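Local coordinates for alpha-1,3-glucanase (Paenibacillus glycanilyticus, PDB 6K0P), which probably hydrolyses alpha-1,3-glucosidic linkages of alpha-1,3-glucan as a family 87 glycoside hydrolase, its catalytic domain holding nigerose in this complex, at residues V391-S395 with L425-D429; V503-V509 with Y536-S540. The protein carries 1 engineered substitution. All blocks are in the same frame, centred on the assembly; numbering follows the deposited sequence.

Contact 1: V391-S395 with L425-D429; sequences VYGGS and LGFGD. With ACY (acetic acid), chain L.
The ring of Phe427 lies flat against a glycine. Gly393 CA sits 3.5 Å from the ring centroid and only 7° off the ring normal, a CH-pi contact over the face. Gly393 N stands over the same ring, 3.4 Å from Phe427 CZ. Phe427 CG is anti to its carbonyl carbon (chi1 -71°), which turns the ring toward Gly393 and Val391. Beyond the glycine, Val391 adds an apolar contact: its CG2 meets Phe427 CE1 at 4.2 Å, the two side chains crossing at about a right angle. Ile415 and Thr432 also touch the Phe427 side chain.

Val391 and Tyr392 end a strand of the parallel beta-helix, and the chain then turns out into a loop. Residues 425-429 come from a longer loop one turn further along. The two meet in a single bridge between Gly394 and Phe427. Gly394 N donates to Gly426 O (3.0 Å), and Gly428 N donates to Gly394 O (2.9 Å). Gly394 is thus bonded through both its N and its O.

At the outer end an acetic acid molecule (ACY), probably from the crystallisation liquor, spans the two segments. Ser395 OG hydrogen-bonds to ACY O (2.7 Å), and Asp429 N to ACY OXT (2.7 Å). The carboxylate of Asp429 forms a salt bridge with Lys475.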
ATOM      1  N   VAL A 391       3.740  -2.189  12.280  1.00  9.06           N
ATOM      2  CA  VAL A 391       3.402  -1.693  13.608  1.00  9.78           C
ATOM      3  C   VAL A 391       4.685  -1.598  14.420  1.00 10.57           C
ATOM      4  O   VAL A 391       5.404  -2.595  14.585  1.00 12.29           O
ATOM      5  CB  VAL A 391       2.316  -2.541  14.296  1.00 11.95           C
ATOM      6  CG1 VAL A 391       2.717  -3.997  14.423  1.00 13.99           C
ATOM      7  CG2 VAL A 391       1.941  -1.948  15.654  1.00 12.56           C
ATOM      8  N   TYR A 392       4.990  -0.395  14.888  1.00 10.79           N
ATOM      9  CA  TYR A 392       6.206  -0.106  15.635  1.00 10.72           C
ATOM     10  C   TYR A 392       5.780   0.275  17.047  1.00 11.11           C
ATOM     11  O   TYR A 392       5.409   1.426  17.307  1.00 12.07           O
ATOM     12  CB  TYR A 392       6.978   1.021  14.952  1.00 11.65           C
ATOM     13  CG  TYR A 392       7.322   0.758  13.493  1.00 13.05           C
ATOM     14  CD1 TYR A 392       8.455   0.029  13.142  1.00 11.78           C
ATOM     15  CD2 TYR A 392       6.511   1.244  12.470  1.00 12.86           C
ATOM     16  CE1 TYR A 392       8.772  -0.201  11.806  1.00 11.50           C
ATOM     17  CE2 TYR A 392       6.825   1.022  11.139  1.00 10.93           C
ATOM     18  CZ  TYR A 392       7.944   0.298  10.812  1.00 12.48           C
ATOM     19  OH  TYR A 392       8.247   0.066   9.486  1.00 13.87           O
ATOM     20  N   GLY A 393       5.822  -0.698  17.962  1.00 11.10           N
ATOM     21  CA  GLY A 393       5.383  -0.472  19.331  1.00 10.95           C
ATOM     22  C   GLY A 393       3.885  -0.217  19.419  1.00 11.18           C
ATOM     23  O   GLY A 393       3.118  -0.447  18.485  1.00 11.97           O
ATOM     24  N   GLY A 394       3.474   0.265  20.586  1.00 10.34           N
ATOM     25  CA  GLY A 394       2.082   0.590  20.841  1.00 12.45           C
ATOM     26  C   GLY A 394       1.459  -0.410  21.798  1.00 12.99           C
ATOM     27  O   GLY A 394       2.083  -1.387  22.215  1.00 13.43           O
ATOM     28  N   SER A 395       0.200  -0.145  22.139  1.00 11.22           N
ATOM     29  CA  SER A 395      -0.530  -1.012  23.054  1.00 11.43           C
ATOM     30  C   SER A 395      -1.998  -1.006  22.659  1.00 13.08           C
ATOM     31  O   SER A 395      -2.546   0.045  22.312  1.00 13.18           O
ATOM     32  CB  SER A 395      -0.346  -0.561  24.515  1.00 13.96           C
ATOM     33  OG  SER A 395      -0.922  -1.498  25.420  1.00 14.07           O
ATOM     34  N   LEU A 425       8.647   3.772  24.068  1.00 19.76           N
ATOM     35  CA  LEU A 425       8.712   2.692  25.040  1.00 22.60           C
ATOM     36  C   LEU A 425       8.537   1.319  24.406  1.00 20.01           C
ATOM     37  O   LEU A 425       8.550   0.314  25.120  1.00 17.65           O
ATOM     38  CB  LEU A 425       7.640   2.897  26.114  1.00 22.41           C
ATOM     39  CG  LEU A 425       7.586   4.315  26.693  1.00 30.74           C
ATOM     40  CD1 LEU A 425       6.270   4.561  27.419  1.00 35.76           C
ATOM     41  CD2 LEU A 425       8.763   4.537  27.624  1.00 33.47           C
ATOM     42  N   GLY A 426       8.373   1.243  23.088  1.00 14.70           N
ATOM     43  CA  GLY A 426       8.133  -0.047  22.464  1.00 14.61           C
ATOM     44  C   GLY A 426       6.682  -0.478  22.609  1.00 12.03           C
ATOM     45  O   GLY A 426       5.763   0.339  22.583  1.00 13.09           O
ATOM     46  N   PHE A 427       6.479  -1.788  22.747  1.00 12.00           N
ATOM     47  CA  PHE A 427       5.137  -2.315  22.941  1.00 11.03           C
ATOM     48  C   PHE A 427       4.744  -2.224  24.410  1.00 11.71           C
ATOM     49  O   PHE A 427       5.587  -2.314  25.306  1.00 13.46           O
ATOM     50  CB  PHE A 427       5.037  -3.764  22.447  1.00 11.68           C
ATOM     51  CG  PHE A 427       5.097  -3.876  20.952  1.00 10.49           C
ATOM     52  CD1 PHE A 427       3.960  -3.671  20.198  1.00 12.09           C
ATOM     53  CD2 PHE A 427       6.300  -4.115  20.302  1.00 12.33           C
ATOM     54  CE1 PHE A 427       4.005  -3.745  18.807  1.00 11.93           C
ATOM     55  CE2 PHE A 427       6.357  -4.188  18.910  1.00 12.83           C
ATOM     56  CZ  PHE A 427       5.205  -3.993  18.159  1.00 10.86           C
ATOM     57  N   GLY A 428       3.450  -2.047  24.646  1.00 12.64           N
ATOM     58  CA  GLY A 428       2.908  -1.875  25.978  1.00 13.39           C
ATOM     59  C   GLY A 428       2.325  -3.152  26.551  1.00 13.36           C
ATOM     60  O   GLY A 428       2.670  -4.266  26.143  1.00 13.24           O
ATOM     61  N   ASP A 429       1.414  -2.980  27.510  1.00 13.81           N
ATOM     62  CA  ASP A 429       0.924  -4.092  28.320  1.00 13.78           C
ATOM     63  C   ASP A 429      -0.357  -4.726  27.796  1.00 14.98           C
ATOM     64  O   ASP A 429      -0.830  -5.707  28.390  1.00 15.57           O
ATOM     65  CB  ASP A 429       0.736  -3.644  29.772  1.00 13.41           C
ATOM     66  CG  ASP A 429       2.056  -3.498  30.499  1.00 15.12           C
ATOM     67  OD1 ASP A 429       3.112  -3.801  29.899  1.00 15.03           O
ATOM     68  OD2 ASP A 429       2.035  -3.077  31.672  1.00 18.83           O
TER
HETATM   69  C   ACY L2014      -0.467  -0.010  28.506  1.00 22.06           C
HETATM   70  O   ACY L2014      -1.467  -0.227  27.730  1.00 23.72           O
HETATM   71  OXT ACY L2014       0.627  -0.558  28.430  1.00 20.36           O
HETATM   72  CH3 ACY L2014      -0.771   1.037  29.598  1.00 25.51           C

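Contact 2: V503-V509 with Y536-S540; sequences VMQNIRV and YGGAS
Strands 507-509 and 537-540 run parallel, with 27° between their directions and 4.6 Å between their axes at closest approach. Ser540 is held through both its backbone N and its backbone O: the N donates to Ile507 O (2.9 Å), and the O accepts from Val509 N (2.8 Å).

Nearer the start of the pair, Met504 N donates to Tyr536 O at 2.9 Å. The bond from Gly538 N back to Met504 O is long and weak. Between these two ends segment 503-509 turns a corner at Asn506. A water bridges the gap there, accepting from Ile507 N and donating to Gly538 O.

This is the stacking of successive turns in a right-handed parallel beta-helix, the fold of the pectate lyase-like clan. Ile507 and Ala539 fall in line on the inward side, with Ile507 CG2 4.1 Å from Ala539 CB. Phe494 touches both of them. Met504 CG rests 3.3 Å from Tyr536 O, and its extended chain then leads away from the partner segment. The Met504 side chain also touches Ile474 and Phe563. Val503 CG1 packs on Gly537 CA at 3.7 Å.

Arg508 and Ser540 point to the other face of the sheet. Arg508 chi2 is 94°, which with chi3 of 73° bends the chain back to Asn506 O. NH1 of Arg508 donates to this oxygen, which lies in the guanidinium plane, and NH2 forms a salt bridge with Asp431.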
ATOM      1  N   VAL A 503      13.912  -9.449  25.888  1.00 12.81           N
ATOM      2  CA  VAL A 503      13.242 -10.740  26.027  1.00 12.82           C
ATOM      3  C   VAL A 503      11.814 -10.617  25.500  1.00 13.25           C
ATOM      4  O   VAL A 503      10.984  -9.919  26.091  1.00 13.54           O
ATOM      5  CB  VAL A 503      13.267 -11.235  27.478  1.00 13.20           C
ATOM      6  CG1 VAL A 503      12.444 -12.505  27.618  1.00 13.44           C
ATOM      7  CG2 VAL A 503      14.706 -11.489  27.919  1.00 15.87           C
ATOM      8  N   MET A 504      11.522 -11.299  24.392  1.00 10.85           N
ATOM      9  CA  MET A 504      10.161 -11.328  23.854  1.00 12.11           C
ATOM     10  C   MET A 504       9.246 -12.095  24.802  1.00 14.17           C
ATOM     11  O   MET A 504       9.531 -13.243  25.147  1.00 12.79           O
ATOM     12  CB  MET A 504      10.152 -12.049  22.506  1.00 14.45           C
ATOM     13  CG  MET A 504      11.022 -11.435  21.437  1.00 15.21           C
ATOM     14  SD  MET A 504      10.612 -12.169  19.842  1.00 14.54           S
ATOM     15  CE  MET A 504      11.867 -11.382  18.824  1.00 16.87           C
ATOM     16  N   GLN A 505       8.121 -11.485  25.189  1.00 11.75           N
ATOM     17  CA  GLN A 505       7.162 -12.123  26.084  1.00 10.59           C
ATOM     18  C   GLN A 505       5.762 -12.043  25.495  1.00 12.50           C
ATOM     19  O   GLN A 505       5.412 -11.075  24.811  1.00 11.95           O
ATOM     20  CB  GLN A 505       7.196 -11.493  27.482  1.00 11.30           C
ATOM     21  CG  GLN A 505       8.539 -11.700  28.172  1.00 12.37           C
ATOM     22  CD  GLN A 505       8.540 -11.259  29.625  1.00 14.29           C
ATOM     23  OE1 GLN A 505       7.979 -10.225  29.968  1.00 16.69           O
ATOM     24  NE2 GLN A 505       9.166 -12.047  30.486  1.00 13.43           N
ATOM     25  N   ASN A 506       4.956 -13.069  25.778  1.00 11.77           N
ATOM     26  CA  ASN A 506       3.577 -13.151  25.281  1.00 11.58           C
ATOM     27  C   ASN A 506       3.499 -12.928  23.771  1.00 12.84           C
ATOM     28  O   ASN A 506       2.754 -12.073  23.288  1.00 11.67           O
ATOM     29  CB  ASN A 506       2.642 -12.189  26.015  1.00 11.84           C
ATOM     30  CG  ASN A 506       2.475 -12.535  27.475  1.00 12.05           C
ATOM     31  OD1 ASN A 506       2.780 -13.653  27.897  1.00 11.81           O
ATOM     32  ND2 ASN A 506       1.976 -11.580  28.252  1.00 12.85           N
ATOM     33  N   ILE A 507       4.294 -13.695  23.033  1.00 11.83           N
ATOM     34  CA  ILE A 507       4.250 -13.726  21.572  1.00 11.02           C
ATOM     35  C   ILE A 507       3.574 -15.033  21.195  1.00 11.60           C
ATOM     36  O   ILE A 507       4.132 -16.110  21.432  1.00 12.25           O
ATOM     37  CB  ILE A 507       5.653 -13.657  20.957  1.00 11.05           C
ATOM     38  CG1 ILE A 507       6.515 -12.584  21.634  1.00 10.80           C
ATOM     39  CG2 ILE A 507       5.569 -13.480  19.430  1.00 14.12           C
ATOM     40  CD1 ILE A 507       6.003 -11.161  21.456  1.00 13.46           C
ATOM     41  N   ARG A 508       2.377 -14.962  20.619  1.00 13.28           N
ATOM     42  CA  ARG A 508       1.604 -16.162  20.338  1.00 12.03           C
ATOM     43  C   ARG A 508       1.128 -16.152  18.897  1.00 14.21           C
ATOM     44  O   ARG A 508       0.745 -15.102  18.370  1.00 13.39           O
ATOM     45  CB  ARG A 508       0.394 -16.275  21.261  1.00 12.97           C
ATOM     46  CG  ARG A 508       0.746 -16.247  22.743  1.00 14.59           C
ATOM     47  CD  ARG A 508       0.654 -14.833  23.284  1.00 13.76           C
ATOM     48  NE  ARG A 508      -0.738 -14.417  23.407  1.00 14.81           N
ATOM     49  CZ  ARG A 508      -1.148 -13.153  23.439  1.00 13.26           C
ATOM     50  NH1 ARG A 508      -0.272 -12.160  23.345  1.00 13.62           N
ATOM     51  NH2 ARG A 508      -2.442 -12.889  23.568  1.00 14.99           N
ATOM     52  N   VAL A 509       1.148 -17.333  18.281  1.00 12.43           N
ATOM     53  CA  VAL A 509       0.779 -17.541  16.883  1.00 10.26           C
ATOM     54  C   VAL A 509      -0.254 -18.660  16.864  1.00 12.46           C
ATOM     55  O   VAL A 509       0.009 -19.744  17.398  1.00 13.66           O
ATOM     56  CB  VAL A 509       2.010 -17.928  16.046  1.00 11.52           C
ATOM     57  CG1 VAL A 509       1.662 -18.037  14.574  1.00 13.15           C
ATOM     58  CG2 VAL A 509       3.155 -16.921  16.260  1.00 12.33           C
ATOM     59  N   TYR A 536      15.819 -13.767  21.751  1.00 12.69           N
ATOM     60  CA  TYR A 536      15.658 -13.891  23.196  1.00 13.46           C
ATOM     61  C   TYR A 536      14.183 -13.917  23.562  1.00 12.65           C
ATOM     62  O   TYR A 536      13.413 -13.052  23.127  1.00 12.11           O
ATOM     63  CB  TYR A 536      16.340 -12.730  23.923  1.00 13.49           C
ATOM     64  CG  TYR A 536      17.822 -12.955  24.104  1.00 14.82           C
ATOM     65  CD1 TYR A 536      18.690 -12.940  23.010  1.00 14.30           C
ATOM     66  CD2 TYR A 536      18.353 -13.198  25.363  1.00 16.08           C
ATOM     67  CE1 TYR A 536      20.051 -13.162  23.178  1.00 17.45           C
ATOM     68  CE2 TYR A 536      19.709 -13.428  25.534  1.00 16.44           C
ATOM     69  CZ  TYR A 536      20.546 -13.407  24.443  1.00 18.31           C
ATOM     70  OH  TYR A 536      21.894 -13.626  24.632  1.00 19.88           O
ATOM     71  N   GLY A 537      13.802 -14.891  24.385  1.00 13.46           N
ATOM     72  CA  GLY A 537      12.445 -14.994  24.887  1.00 13.72           C
ATOM     73  C   GLY A 537      11.783 -16.252  24.372  1.00 12.90           C
ATOM     74  O   GLY A 537      12.253 -17.361  24.636  1.00 11.87           O
ATOM     75  N   GLY A 538      10.700 -16.109  23.627  1.00 11.54           N
ATOM     76  CA  GLY A 538      10.081 -17.278  23.034  1.00 12.02           C
ATOM     77  C   GLY A 538       8.785 -16.902  22.349  1.00 12.23           C
ATOM     78  O   GLY A 538       8.372 -15.737  22.337  1.00 13.20           O
ATOM     79  N   ALA A 539       8.154 -17.919  21.765  1.00 12.01           N
ATOM     80  CA  ALA A 539       6.855 -17.746  21.132  1.00 14.00           C
ATOM     81  C   ALA A 539       6.101 -19.063  21.188  1.00 13.07           C
ATOM     82  O   ALA A 539       6.708 -20.137  21.156  1.00 13.38           O
ATOM     83  CB  ALA A 539       6.986 -17.288  19.669  1.00 13.38           C
ATOM     84  N   SER A 540       4.777 -18.969  21.264  1.00 11.50           N
ATOM     85  CA  SER A 540       3.901 -20.131  21.288  0.76 12.43           C
ATOM     86  C   SER A 540       3.221 -20.298  19.937  1.00 13.28           C
ATOM     87  O   SER A 540       2.885 -19.314  19.271  1.00 13.69           O
ATOM     88  CB  SER A 540       2.832 -19.973  22.367  0.76 17.37           C
ATOM     89  OG  SER A 540       3.425 -19.840  23.646  0.76 18.37           O
TER
HETATM   90  O   HOH W   1       6.262 -15.546  24.109  1.00 14.80           O

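Overall arrangement
Both contacts belong to the beta-helix part of the catalytic domain and follow one another along the chain. Their centres are 14 Å apart and their nearest atoms about 7 Å apart, without touching. Contact 1 is mostly buried, yet it joins loops beyond a strand end. Contact 2 is partly buried and joins strands of neighbouring turns. In contact 1 an aromatic face on a glycine backbone carries much of the packing. In contact 2 backbone hydrogen bonds at both ends, with a water between, join the segments; aliphatic residues lie inward and polar ones on the other face. Asn476 links their surroundings, accepting from Asn506 and donating to Gly428.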